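Local coordinates for FAD-binding PCMH-type domain-containing protein (Gibberella zeae, PDB 6YJO) that probably oxidises oligosaccharides as an FAD-linked oxidoreductase that carries its flavin covalently bound, at residues A[259-264]-A[302-307]; A[248-253]-A[277-282]; A[395-400]-A[411-416]. All coordinates share one frame; numbering follows the deposited sequence.

Interaction 1: residues A[259-264]-A[302-307]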
ATOM      1  N   LEU A 259      -2.252  11.788  22.028  1.00 61.91           N
ATOM      2  CA  LEU A 259      -2.533  10.570  21.275  1.00 60.93           C
ATOM      3  C   LEU A 259      -3.772   9.866  21.816  1.00 64.13           C
ATOM      4  O   LEU A 259      -4.555   9.300  21.045  1.00 64.11           O
ATOM      5  CB  LEU A 259      -1.318   9.643  21.309  1.00 58.80           C
ATOM      6  CG  LEU A 259      -0.142  10.144  20.466  1.00 56.54           C
ATOM      7  CD1 LEU A 259       1.155   9.451  20.845  1.00 55.97           C
ATOM      8  CD2 LEU A 259      -0.433   9.961  18.977  1.00 54.11           C
ATOM      9  N   LEU A 260      -3.970   9.892  23.136  1.00 64.51           N
ATOM     10  CA  LEU A 260      -5.192   9.336  23.707  1.00 64.53           C
ATOM     11  C   LEU A 260      -6.413  10.128  23.258  1.00 64.02           C
ATOM     12  O   LEU A 260      -7.479   9.551  23.020  1.00 62.87           O
ATOM     13  CB  LEU A 260      -5.096   9.308  25.234  1.00 66.33           C
ATOM     14  CG  LEU A 260      -4.213   8.193  25.795  1.00 66.32           C
ATOM     15  CD1 LEU A 260      -3.797   8.486  27.231  1.00 68.11           C
ATOM     16  CD2 LEU A 260      -4.933   6.843  25.712  1.00 66.63           C
ATOM     17  N   ALA A 261      -6.271  11.449  23.116  1.00 65.18           N
ATOM     18  CA  ALA A 261      -7.386  12.260  22.642  1.00 69.23           C
ATOM     19  C   ALA A 261      -7.708  11.969  21.183  1.00 67.73           C
ATOM     20  O   ALA A 261      -8.868  12.082  20.771  1.00 69.51           O
ATOM     21  CB  ALA A 261      -7.072  13.743  22.831  1.00 70.10           C
ATOM     22  N   MET A 262      -6.705  11.577  20.394  1.00 65.48           N
ATOM     23  CA  MET A 262      -6.938  11.286  18.984  1.00 64.42           C
ATOM     24  C   MET A 262      -7.656   9.956  18.801  1.00 62.21           C
ATOM     25  O   MET A 262      -8.479   9.818  17.891  1.00 59.60           O
ATOM     26  CB  MET A 262      -5.616  11.271  18.222  1.00 64.31           C
ATOM     27  CG  MET A 262      -5.240  12.608  17.620  1.00 65.91           C
ATOM     28  SD  MET A 262      -3.721  12.510  16.650  1.00 65.30           S
ATOM     29  CE  MET A 262      -4.211  11.364  15.365  1.00 62.82           C
ATOM     30  N   GLN A 263      -7.346   8.963  19.639  1.00 63.06           N
ATOM     31  CA  GLN A 263      -8.082   7.703  19.595  1.00 64.34           C
ATOM     32  C   GLN A 263      -9.573   7.946  19.765  1.00 66.70           C
ATOM     33  O   GLN A 263     -10.390   7.425  18.999  1.00 67.14           O
ATOM     34  CB  GLN A 263      -7.580   6.750  20.680  1.00 63.89           C
ATOM     35  CG  GLN A 263      -6.078   6.508  20.673  1.00 60.91           C
ATOM     36  CD  GLN A 263      -5.699   5.233  21.396  1.00 60.36           C
ATOM     37  OE1 GLN A 263      -5.159   4.302  20.798  1.00 59.97           O
ATOM     38  NE2 GLN A 263      -5.967   5.190  22.698  1.00 61.97           N
ATOM     39  N   LYS A 264      -9.946   8.737  20.775  1.00 68.86           N
ATOM     40  CA  LYS A 264     -11.352   9.056  20.996  1.00 71.48           C
ATOM     41  C   LYS A 264     -11.948   9.747  19.779  1.00 69.90           C
ATOM     42  O   LYS A 264     -13.050   9.405  19.336  1.00 70.25           O
ATOM     43  CB  LYS A 264     -11.492   9.941  22.238  1.00 75.40           C
ATOM     44  CG  LYS A 264     -10.866   9.356  23.501  1.00 75.95           C
ATOM     45  CD  LYS A 264     -10.645  10.423  24.571  1.00 77.54           C
ATOM     46  CE  LYS A 264     -11.952  10.884  25.195  1.00 79.79           C
ATOM     47  NZ  LYS A 264     -11.741  11.460  26.550  1.00 81.28           N
ATOM     48  N   ARG A 302     -13.410  20.765  16.394  1.00 74.79           N
ATOM     49  CA  ARG A 302     -13.547  21.435  17.686  1.00 74.56           C
ATOM     50  C   ARG A 302     -13.323  20.510  18.877  1.00 72.00           C
ATOM     51  O   ARG A 302     -12.605  20.908  19.809  1.00 70.49           O
ATOM     52  CB  ARG A 302     -14.928  22.102  17.763  1.00 76.61           C
ATOM     53  CG  ARG A 302     -15.017  23.181  18.836  1.00 79.14           C
ATOM     54  CD  ARG A 302     -16.359  23.922  18.829  1.00 81.95           C
ATOM     55  NE  ARG A 302     -16.748  24.388  17.499  1.00 81.08           N
ATOM     56  CZ  ARG A 302     -16.122  25.348  16.822  1.00 80.20           C
ATOM     57  NH1 ARG A 302     -15.058  25.954  17.338  1.00 79.56           N
ATOM     58  NH2 ARG A 302     -16.558  25.701  15.619  1.00 80.13           N
ATOM     59  N   PRO A 303     -13.880  19.296  18.925  1.00 71.64           N
ATOM     60  CA  PRO A 303     -13.655  18.462  20.119  1.00 72.69           C
ATOM     61  C   PRO A 303     -12.210  18.019  20.274  1.00 70.88           C
ATOM     62  O   PRO A 303     -11.702  17.976  21.402  1.00 72.19           O
ATOM     63  CB  PRO A 303     -14.600  17.268  19.902  1.00 71.57           C
ATOM     64  CG  PRO A 303     -15.551  17.692  18.816  1.00 72.26           C
ATOM     65  CD  PRO A 303     -14.767  18.631  17.955  1.00 71.37           C
ATOM     66  N   LEU A 304     -11.528  17.690  19.174  1.00 67.52           N
ATOM     67  CA  LEU A 304     -10.131  17.276  19.271  1.00 65.84           C
ATOM     68  C   LEU A 304      -9.228  18.459  19.598  1.00 65.46           C
ATOM     69  O   LEU A 304      -8.364  18.368  20.479  1.00 64.78           O
ATOM     70  CB  LEU A 304      -9.690  16.602  17.969  1.00 65.02           C
ATOM     71  CG  LEU A 304      -8.193  16.320  17.809  1.00 63.28           C
ATOM     72  CD1 LEU A 304      -7.663  15.466  18.951  1.00 62.79           C
ATOM     73  CD2 LEU A 304      -7.932  15.645  16.472  1.00 61.14           C
ATOM     74  N   LEU A 305      -9.408  19.583  18.895  1.00 66.27           N
ATOM     75  CA  LEU A 305      -8.591  20.758  19.178  1.00 67.10           C
ATOM     76  C   LEU A 305      -8.772  21.227  20.616  1.00 70.11           C
ATOM     77  O   LEU A 305      -7.845  21.796  21.203  1.00 68.98           O
ATOM     78  CB  LEU A 305      -8.931  21.892  18.208  1.00 67.33           C
ATOM     79  CG  LEU A 305      -8.567  21.708  16.730  1.00 65.50           C
ATOM     80  CD1 LEU A 305      -8.795  23.017  15.983  1.00 65.62           C
ATOM     81  CD2 LEU A 305      -7.130  21.227  16.537  1.00 63.01           C
ATOM     82  N   GLY A 306      -9.952  21.003  21.194  1.00 73.46           N
ATOM     83  CA  GLY A 306     -10.149  21.328  22.598  1.00 75.42           C
ATOM     84  C   GLY A 306      -9.263  20.501  23.509  1.00 75.45           C
ATOM     85  O   GLY A 306      -8.587  21.036  24.393  1.00 76.00           O
ATOM     86  N   ASP A 307      -9.256  19.179  23.306  1.00 74.32           N
ATOM     87  CA  ASP A 307      -8.371  18.321  24.087  1.00 74.35           C
ATOM     88  C   ASP A 307      -6.912  18.690  23.859  1.00 71.08           C
ATOM     89  O   ASP A 307      -6.102  18.665  24.793  1.00 71.40           O
ATOM     90  CB  ASP A 307      -8.611  16.854  23.728  1.00 75.42           C
ATOM     91  CG  ASP A 307     -10.046  16.422  23.962  1.00 79.66           C
ATOM     92  OD1 ASP A 307     -10.731  17.060  24.786  1.00 83.25           O
ATOM     93  OD2 ASP A 307     -10.489  15.440  23.325  1.00 79.00           O
TER
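The two helices of a ferredoxin-like beta-alpha-beta-beta-alpha-beta unit pack here through Ala261 and Met262 on one and Leu304 and Asp307 on the other. They run nearly antiparallel, at 165°, and their segment axes come within 9.5 Å. That spacing is bridged mostly by side chains, and no hydrogen bond crosses it. Ala261 points its methyl toward the second helix. Its CB lies 3.6 Å from Asp307 CB, and Asp307 OD2 sits beside the same methyl. Ala261 and Asp307 are also the point where the two backbones come nearest, which fits a small residue on the first helix. On the side facing the sheet, Leu304 does the touching with one branch. Its CG stands anti to the backbone N (chi1 170°), and this carries CD1 across to the first helix. CD1 is 4.0 Å from Met262 CG and equally far from Ala261 O. The Met262 and Leu304 side chains cross at a slant, and the Met262 chain bends at its last torsion. Both side chains also touch Met275 of strand 273-280, so this part of the contact is buried against the sheet. The Asp307 side is exposed. There Lys264 NZ lies 5.3 Å from Asp307 OD2; this is no salt bridge, though the opposite charges may attract weakly. The contact therefore has an apolar inner side and a polar, solvent-facing side. It is typical of the paired helices that cover one face of the antiparallel sheet in a ferredoxin-like fold.

Interaction 2: residues A[248-253]-A[277-282]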
ATOM      1  N   LEU A 248       2.335  21.088  15.919  1.00 62.59           N
ATOM      2  CA  LEU A 248       2.443  20.917  17.360  1.00 63.93           C
ATOM      3  C   LEU A 248       3.901  20.714  17.745  1.00 60.64           C
ATOM      4  O   LEU A 248       4.762  20.451  16.901  1.00 57.13           O
ATOM      5  CB  LEU A 248       1.617  19.723  17.852  1.00 66.25           C
ATOM      6  CG  LEU A 248       0.108  19.795  17.625  1.00 70.10           C
ATOM      7  CD1 LEU A 248      -0.303  18.833  16.516  1.00 69.46           C
ATOM      8  CD2 LEU A 248      -0.625  19.484  18.919  1.00 72.65           C
ATOM      9  N   ASP A 249       4.168  20.864  19.050  1.00 63.07           N
ATOM     10  CA  ASP A 249       5.469  20.537  19.642  1.00 64.41           C
ATOM     11  C   ASP A 249       5.208  19.936  21.033  1.00 66.30           C
ATOM     12  O   ASP A 249       5.362  20.589  22.070  1.00 68.23           O
ATOM     13  CB  ASP A 249       6.380  21.756  19.712  1.00 66.17           C
ATOM     14  CG  ASP A 249       7.767  21.407  20.201  1.00 67.83           C
ATOM     15  OD1 ASP A 249       8.159  20.225  20.088  1.00 67.57           O
ATOM     16  OD2 ASP A 249       8.457  22.308  20.714  1.00 70.17           O
ATOM     17  N   TRP A 250       4.811  18.667  21.041  1.00 65.82           N
ATOM     18  CA  TRP A 250       4.530  17.953  22.278  1.00 65.81           C
ATOM     19  C   TRP A 250       5.802  17.671  23.069  1.00 66.46           C
ATOM     20  O   TRP A 250       6.893  17.527  22.511  1.00 64.33           O
ATOM     21  CB  TRP A 250       3.855  16.617  21.976  1.00 63.54           C
ATOM     22  CG  TRP A 250       2.423  16.690  21.570  1.00 62.94           C
ATOM     23  CD1 TRP A 250       1.543  17.704  21.808  1.00 63.52           C
ATOM     24  CD2 TRP A 250       1.701  15.688  20.849  1.00 62.71           C
ATOM     25  NE1 TRP A 250       0.314  17.391  21.277  1.00 64.08           N
ATOM     26  CE2 TRP A 250       0.386  16.159  20.682  1.00 63.58           C
ATOM     27  CE3 TRP A 250       2.043  14.437  20.329  1.00 62.30           C
ATOM     28  CZ2 TRP A 250      -0.590  15.422  20.015  1.00 64.31           C
ATOM     29  CZ3 TRP A 250       1.076  13.707  19.669  1.00 63.11           C
ATOM     30  CH2 TRP A 250      -0.226  14.200  19.518  1.00 64.18           C
ATOM     31  N   ASN A 251       5.642  17.591  24.386  1.00 68.04           N
ATOM     32  CA  ASN A 251       6.562  16.887  25.262  1.00 67.90           C
ATOM     33  C   ASN A 251       5.981  15.512  25.578  1.00 65.45           C
ATOM     34  O   ASN A 251       4.828  15.221  25.260  1.00 64.48           O
ATOM     35  CB  ASN A 251       6.816  17.699  26.539  1.00 69.73           C
ATOM     36  CG  ASN A 251       5.541  17.998  27.313  1.00 71.38           C
ATOM     37  OD1 ASN A 251       4.739  17.109  27.581  1.00 70.64           O
ATOM     38  ND2 ASN A 251       5.347  19.259  27.664  1.00 73.62           N
ATOM     39  N   GLU A 252       6.800  14.657  26.198  1.00 66.14           N
ATOM     40  CA  GLU A 252       6.390  13.277  26.452  1.00 68.04           C
ATOM     41  C   GLU A 252       4.970  13.192  26.995  1.00 71.14           C
ATOM     42  O   GLU A 252       4.145  12.428  26.484  1.00 72.52           O
ATOM     43  CB  GLU A 252       7.359  12.608  27.429  1.00 70.37           C
ATOM     44  CG  GLU A 252       6.932  11.197  27.806  1.00 71.30           C
ATOM     45  CD  GLU A 252       8.025  10.407  28.503  1.00 70.85           C
ATOM     46  OE1 GLU A 252       9.203  10.803  28.403  1.00 70.34           O
ATOM     47  OE2 GLU A 252       7.700   9.391  29.149  1.00 71.66           O
ATOM     48  N   ASN A 253       4.665  13.975  28.031  1.00 72.34           N
ATOM     49  CA  ASN A 253       3.370  13.854  28.689  1.00 74.66           C
ATOM     50  C   ASN A 253       2.252  14.548  27.922  1.00 73.94           C
ATOM     51  O   ASN A 253       1.092  14.148  28.061  1.00 76.39           O
ATOM     52  CB  ASN A 253       3.440  14.401  30.115  1.00 78.44           C
ATOM     53  CG  ASN A 253       2.088  14.420  30.786  1.00 84.02           C
ATOM     54  OD1 ASN A 253       1.560  13.378  31.173  1.00 85.08           O
ATOM     55  ND2 ASN A 253       1.515  15.609  30.923  1.00 86.52           N
ATOM     56  N   ILE A 277      -1.356  11.720  11.816  1.00 46.41           N
ATOM     57  CA  ILE A 277      -0.411  12.555  12.552  1.00 47.31           C
ATOM     58  C   ILE A 277       1.005  12.120  12.212  1.00 44.36           C
ATOM     59  O   ILE A 277       1.406  10.995  12.525  1.00 42.49           O
ATOM     60  CB  ILE A 277      -0.634  12.507  14.076  1.00 48.22           C
ATOM     61  CG1 ILE A 277       0.414  13.392  14.768  1.00 49.61           C
ATOM     62  CG2 ILE A 277      -0.564  11.079  14.604  1.00 46.10           C
ATOM     63  CD1 ILE A 277       0.205  13.562  16.249  1.00 50.48           C
ATOM     64  N   TYR A 278       1.759  13.019  11.585  1.00 44.98           N
ATOM     65  CA  TYR A 278       3.197  12.849  11.433  1.00 45.97           C
ATOM     66  C   TYR A 278       3.883  13.143  12.760  1.00 47.19           C
ATOM     67  O   TYR A 278       3.669  14.204  13.356  1.00 47.33           O
ATOM     68  CB  TYR A 278       3.713  13.793  10.340  1.00 48.03           C
ATOM     69  CG  TYR A 278       5.211  14.029  10.349  1.00 50.62           C
ATOM     70  CD1 TYR A 278       5.792  14.920  11.246  1.00 53.04           C
ATOM     71  CD2 TYR A 278       6.040  13.386   9.440  1.00 51.24           C
ATOM     72  CE1 TYR A 278       7.153  15.141  11.255  1.00 53.91           C
ATOM     73  CE2 TYR A 278       7.402  13.607   9.439  1.00 52.90           C
ATOM     74  CZ  TYR A 278       7.955  14.485  10.350  1.00 54.42           C
ATOM     75  OH  TYR A 278       9.314  14.705  10.354  1.00 56.59           O
ATOM     76  N   MET A 279       4.698  12.203  13.233  1.00 47.27           N
ATOM     77  CA  MET A 279       5.564  12.430  14.383  1.00 46.19           C
ATOM     78  C   MET A 279       7.006  12.252  13.938  1.00 44.09           C
ATOM     79  O   MET A 279       7.376  11.188  13.429  1.00 42.25           O
ATOM     80  CB  MET A 279       5.244  11.475  15.530  1.00 46.61           C
ATOM     81  CG  MET A 279       3.776  11.387  15.881  1.00 47.64           C
ATOM     82  SD  MET A 279       3.471  10.401  17.363  1.00 50.83           S
ATOM     83  CE  MET A 279       4.376  11.324  18.602  1.00 51.02           C
ATOM     84  N   GLY A 280       7.813  13.291  14.131  1.00 44.13           N
ATOM     85  CA  GLY A 280       9.213  13.249  13.792  1.00 44.81           C
ATOM     86  C   GLY A 280      10.088  13.580  14.982  1.00 47.02           C
ATOM     87  O   GLY A 280       9.607  13.796  16.098  1.00 46.51           O
ATOM     88  N   PRO A 281      11.403  13.630  14.761  1.00 49.82           N
ATOM     89  CA  PRO A 281      12.328  13.834  15.887  1.00 51.66           C
ATOM     90  C   PRO A 281      12.240  15.208  16.529  1.00 52.69           C
ATOM     91  O   PRO A 281      12.701  15.361  17.668  1.00 53.27           O
ATOM     92  CB  PRO A 281      13.706  13.608  15.252  1.00 53.48           C
ATOM     93  CG  PRO A 281      13.501  13.893  13.791  1.00 53.22           C
ATOM     94  CD  PRO A 281      12.114  13.414  13.489  1.00 51.31           C
ATOM     95  N   SER A 282      11.669  16.208  15.856  1.00 52.56           N
ATOM     96  CA  SER A 282      11.657  17.573  16.368  1.00 54.03           C
ATOM     97  C   SER A 282      10.263  18.173  16.501  1.00 55.62           C
ATOM     98  O   SER A 282      10.146  19.345  16.878  1.00 56.19           O
ATOM     99  CB  SER A 282      12.516  18.475  15.471  1.00 54.75           C
ATOM    100  OG  SER A 282      12.635  17.930  14.168  1.00 56.33           O
TER
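Trp250 reaches from the turn after strand 242-248 to Ile277 and Met279 on strand 273-280, and this is the tight half of the contact. Its six-membered ring meets the tip of Ile277. Ile277 CD1 is 3.4 Å from Trp250 CH2, a close approach for two carbon atoms, and almost as near to CZ3. The two side chains arrive from opposite directions. Ile277 places CG1 anti to its backbone N (chi1 179°) and stays extended, which sets CD1 at the far end of the side chain, against the indole. Met279 comes to a different part of the ring: its CE lies at the edge, near the ring plane, 4.2 Å from Trp250 CZ3. All three residues are buried. Ala255 and Leu259 of helix 252-268 also touch the indole, so it is wedged between helix and sheet. Trp250 N is bonded to the side chain of Gln284 on strand 283-290, which lies between strands 242-248 and 273-280 in the sheet.

The other half is loose and faces solvent. Asp249 turns its carboxylate toward Ser282, but Asp249 OD1 stays 3.9 Å from Ser282 O. Both atoms are acceptors. The CB of Ser282 points away from segment 248-253. Asp249 and Ser282 are where the two backbones come nearest, with 7.6 Å between their CA atoms, and still no hydrogen bond joins the segments. Just beyond, Asn251 holds the N-cap position, and its OD1 accepts a bond from Glu254 N at the start of helix 252-268. A buried aromatic lies on the inner side of the turn and a polar cap on the outer side. The contact belongs to the first strand-to-helix turn of a ferredoxin-like alpha/beta fold, where the chain leaves the sheet to cover its face.

Interaction 3: residues A[395-400]-A[411-416]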
ATOM      1  N   THR A 395     -14.356  -0.024   7.866  1.00 50.51           N
ATOM      2  CA  THR A 395     -14.672  -0.949   8.951  1.00 51.22           C
ATOM      3  C   THR A 395     -15.752  -1.947   8.549  1.00 52.01           C
ATOM      4  O   THR A 395     -15.649  -3.142   8.860  1.00 51.17           O
ATOM      5  CB  THR A 395     -15.094  -0.157  10.188  1.00 51.78           C
ATOM      6  OG1 THR A 395     -14.048   0.754  10.542  1.00 51.03           O
ATOM      7  CG2 THR A 395     -15.358  -1.083  11.360  1.00 53.30           C
ATOM      8  N   ASN A 396     -16.796  -1.485   7.866  1.00 53.68           N
ATOM      9  CA  ASN A 396     -17.895  -2.343   7.436  1.00 55.81           C
ATOM     10  C   ASN A 396     -18.084  -2.277   5.926  1.00 54.35           C
ATOM     11  O   ASN A 396     -19.210  -2.265   5.421  1.00 53.80           O
ATOM     12  CB  ASN A 396     -19.186  -1.969   8.159  1.00 60.69           C
ATOM     13  CG  ASN A 396     -19.083  -2.147   9.659  1.00 64.35           C
ATOM     14  OD1 ASN A 396     -19.142  -1.179  10.416  1.00 65.66           O
ATOM     15  ND2 ASN A 396     -18.922  -3.392  10.098  1.00 66.13           N
ATOM     16  N   ALA A 397     -16.975  -2.234   5.187  1.00 52.62           N
ATOM     17  CA  ALA A 397     -17.037  -2.289   3.734  1.00 50.42           C
ATOM     18  C   ALA A 397     -17.907  -3.457   3.288  1.00 47.91           C
ATOM     19  O   ALA A 397     -17.939  -4.516   3.922  1.00 46.48           O
ATOM     20  CB  ALA A 397     -15.629  -2.418   3.147  1.00 48.83           C
ATOM     21  N   LYS A 398     -18.616  -3.256   2.183  1.00 47.73           N
ATOM     22  CA  LYS A 398     -19.627  -4.184   1.709  1.00 50.22           C
ATOM     23  C   LYS A 398     -19.294  -4.651   0.299  1.00 45.69           C
ATOM     24  O   LYS A 398     -18.532  -4.009  -0.429  1.00 42.01           O
ATOM     25  CB  LYS A 398     -21.018  -3.532   1.699  1.00 55.98           C
ATOM     26  CG  LYS A 398     -21.460  -2.928   3.020  1.00 60.60           C
ATOM     27  CD  LYS A 398     -21.690  -3.993   4.082  1.00 64.69           C
ATOM     28  CE  LYS A 398     -22.267  -3.392   5.360  1.00 68.71           C
ATOM     29  NZ  LYS A 398     -21.744  -4.079   6.575  1.00 70.38           N
ATOM     30  N   THR A 399     -19.887  -5.779  -0.085  1.00 47.31           N
ATOM     31  CA  THR A 399     -19.904  -6.158  -1.490  1.00 48.18           C
ATOM     32  C   THR A 399     -20.635  -5.084  -2.285  1.00 51.36           C
ATOM     33  O   THR A 399     -21.704  -4.615  -1.881  1.00 52.02           O
ATOM     34  CB  THR A 399     -20.580  -7.518  -1.676  1.00 48.61           C
ATOM     35  OG1 THR A 399     -19.755  -8.546  -1.107  1.00 48.91           O
ATOM     36  CG2 THR A 399     -20.792  -7.805  -3.155  1.00 47.62           C
ATOM     37  N   LEU A 400     -20.052  -4.689  -3.411  1.00 52.03           N
ATOM     38  CA  LEU A 400     -20.572  -3.551  -4.151  1.00 52.29           C
ATOM     39  C   LEU A 400     -22.029  -3.776  -4.545  1.00 53.07           C
ATOM     40  O   LEU A 400     -22.449  -4.896  -4.854  1.00 51.78           O
ATOM     41  CB  LEU A 400     -19.706  -3.287  -5.383  1.00 52.47           C
ATOM     42  CG  LEU A 400     -18.281  -2.876  -5.000  1.00 53.49           C
ATOM     43  CD1 LEU A 400     -17.428  -2.527  -6.209  1.00 53.49           C
ATOM     44  CD2 LEU A 400     -18.320  -1.712  -4.022  1.00 54.20           C
ATOM     45  N   PRO A 411      -7.648  -8.510   6.700  1.00 44.16           N
ATOM     46  CA  PRO A 411      -8.151  -8.916   8.018  1.00 46.43           C
ATOM     47  C   PRO A 411      -8.327  -7.794   9.034  1.00 47.92           C
ATOM     48  O   PRO A 411      -8.840  -8.044  10.131  1.00 50.33           O
ATOM     49  CB  PRO A 411      -7.064  -9.885   8.488  1.00 47.24           C
ATOM     50  CG  PRO A 411      -5.799  -9.249   7.955  1.00 45.42           C
ATOM     51  CD  PRO A 411      -6.175  -8.565   6.646  1.00 44.23           C
ATOM     52  N   HIS A 412      -7.923  -6.564   8.704  1.00 47.20           N
ATOM     53  CA  HIS A 412      -7.725  -5.523   9.703  1.00 47.21           C
ATOM     54  C   HIS A 412      -8.860  -4.501   9.754  1.00 49.78           C
ATOM     55  O   HIS A 412      -8.675  -3.412  10.310  1.00 50.98           O
ATOM     56  CB  HIS A 412      -6.390  -4.817   9.459  1.00 43.57           C
ATOM     57  CG  HIS A 412      -5.210  -5.739   9.464  1.00 42.76           C
ATOM     58  ND1 HIS A 412      -4.913  -6.566  10.527  1.00 42.99           N
ATOM     59  CD2 HIS A 412      -4.249  -5.962   8.536  1.00 41.24           C
ATOM     60  CE1 HIS A 412      -3.823  -7.259  10.253  1.00 42.30           C
ATOM     61  NE2 HIS A 412      -3.400  -6.913   9.051  1.00 41.75           N
ATOM     62  N   ARG A 413     -10.035  -4.826   9.207  1.00 49.58           N
ATOM     63  CA  ARG A 413     -11.147  -3.884   9.294  1.00 49.52           C
ATOM     64  C   ARG A 413     -11.554  -3.609  10.734  1.00 48.98           C
ATOM     65  O   ARG A 413     -12.191  -2.584  11.002  1.00 47.27           O
ATOM     66  CB  ARG A 413     -12.342  -4.399   8.490  1.00 49.84           C
ATOM     67  CG  ARG A 413     -12.085  -4.411   6.998  1.00 48.25           C
ATOM     68  CD  ARG A 413     -13.272  -4.907   6.199  1.00 48.88           C
ATOM     69  NE  ARG A 413     -12.841  -5.292   4.860  1.00 48.92           N
ATOM     70  CZ  ARG A 413     -12.440  -4.430   3.932  1.00 47.58           C
ATOM     71  NH1 ARG A 413     -12.422  -3.131   4.197  1.00 46.47           N
ATOM     72  NH2 ARG A 413     -12.059  -4.866   2.740  1.00 47.14           N
ATOM     73  N   ASP A 414     -11.196  -4.493  11.664  1.00 51.75           N
ATOM     74  CA  ASP A 414     -11.479  -4.273  13.077  1.00 55.46           C
ATOM     75  C   ASP A 414     -10.433  -3.403  13.757  1.00 55.19           C
ATOM     76  O   ASP A 414     -10.621  -3.030  14.920  1.00 57.50           O
ATOM     77  CB  ASP A 414     -11.589  -5.617  13.806  1.00 59.44           C
ATOM     78  CG  ASP A 414     -10.309  -6.435  13.721  1.00 62.03           C
ATOM     79  OD1 ASP A 414      -9.382  -6.030  12.987  1.00 61.36           O
ATOM     80  OD2 ASP A 414     -10.229  -7.487  14.391  1.00 64.39           O
ATOM     81  N   LYS A 415      -9.344  -3.073  13.070  1.00 51.68           N
ATOM     82  CA  LYS A 415      -8.317  -2.231  13.660  1.00 49.48           C
ATOM     83  C   LYS A 415      -8.721  -0.761  13.572  1.00 49.05           C
ATOM     84  O   LYS A 415      -9.529  -0.356  12.732  1.00 49.04           O
ATOM     85  CB  LYS A 415      -6.973  -2.454  12.967  1.00 46.58           C
ATOM     86  CG  LYS A 415      -6.530  -3.916  12.907  1.00 47.63           C
ATOM     87  CD  LYS A 415      -6.475  -4.555  14.294  1.00 49.23           C
ATOM     88  CE  LYS A 415      -5.974  -5.994  14.225  1.00 49.51           C
ATOM     89  NZ  LYS A 415      -6.847  -6.859  13.382  1.00 49.99           N
ATOM     90  N   LEU A 416      -8.143   0.044  14.458  1.00 48.14           N
ATOM     91  CA  LEU A 416      -8.448   1.465  14.512  1.00 47.61           C
ATOM     92  C   LEU A 416      -7.349   2.349  13.947  1.00 46.48           C
ATOM     93  O   LEU A 416      -7.658   3.373  13.335  1.00 46.17           O
ATOM     94  CB  LEU A 416      -8.729   1.893  15.957  1.00 48.78           C
ATOM     95  CG  LEU A 416      -9.060   3.368  16.184  1.00 48.88           C
ATOM     96  CD1 LEU A 416     -10.371   3.738  15.504  1.00 50.30           C
ATOM     97  CD2 LEU A 416      -9.116   3.677  17.670  1.00 49.52           C
TER
HETATM   98  O   HOH W   1     -12.438  -0.740  13.014  1.00 41.92           O
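The guanidinium of Arg413 carries the Ala397 methyl on one face: Ala397 CB stands 3.4 Å above the plane, set off toward the rim near NH1. The His412 ring has Pro411 CG over the centre of one face, and at its edge, in the ring plane, Lys415 NZ makes a weak bond to ND1. Arg413 gets to Ala397 by an extended chain from CG to NE, with CG anti to the carbonyl carbon (chi1 -68°). Its charged end is held from outside the two segments. NH2 forms a salt bridge with Asp188, and NH1 donates to Val394 O.

Nearer the backbone, Thr395 rests on the same arginine. Thr395 CG2 lies 3.5 Å from Arg413 O, while Thr395 OG1 bonds to Gly389 O. A water adds a polar link: it bonds Arg413 O at 2.7 Å and Lys415 O at 2.9 Å, with a weak contact to Thr395 OG1. Lys415 NZ also forms a salt bridge with Asp414 OD1, 2.7 Å long, on the syn side and 18° out of the carboxylate plane. Lys415 N bonds to His412 O at 2.9 Å and closes a type I turn. The contact belongs to the long loop between strands 380-386 and 417-423, where the type I turn at 412-415 sits next to an arginine salt-bridged to Asp188.

Overall arrangement
Interactions 1 and 2 lie 15 Å apart between centres and share helix 252-268. Their segments alternate along the chain, and they touch where Leu259 meets Trp250 and Met262 meets Ile277. Their buried residues join in one apolar layer on the seven-stranded antiparallel sheet. Interaction 3 comes later in sequence, in the connection between strands 380-386 and 417-423 of that sheet. Its centre is 24 Å from interaction 1, with one packing touch between Gln263 and Leu416, and 30 Å from interaction 2. Interaction 1 pairs two helices over the sheet; interaction 2 packs the turn into the first of them against a strand. The Arg413 side chain of interaction 3 is about 13 Å from FAD.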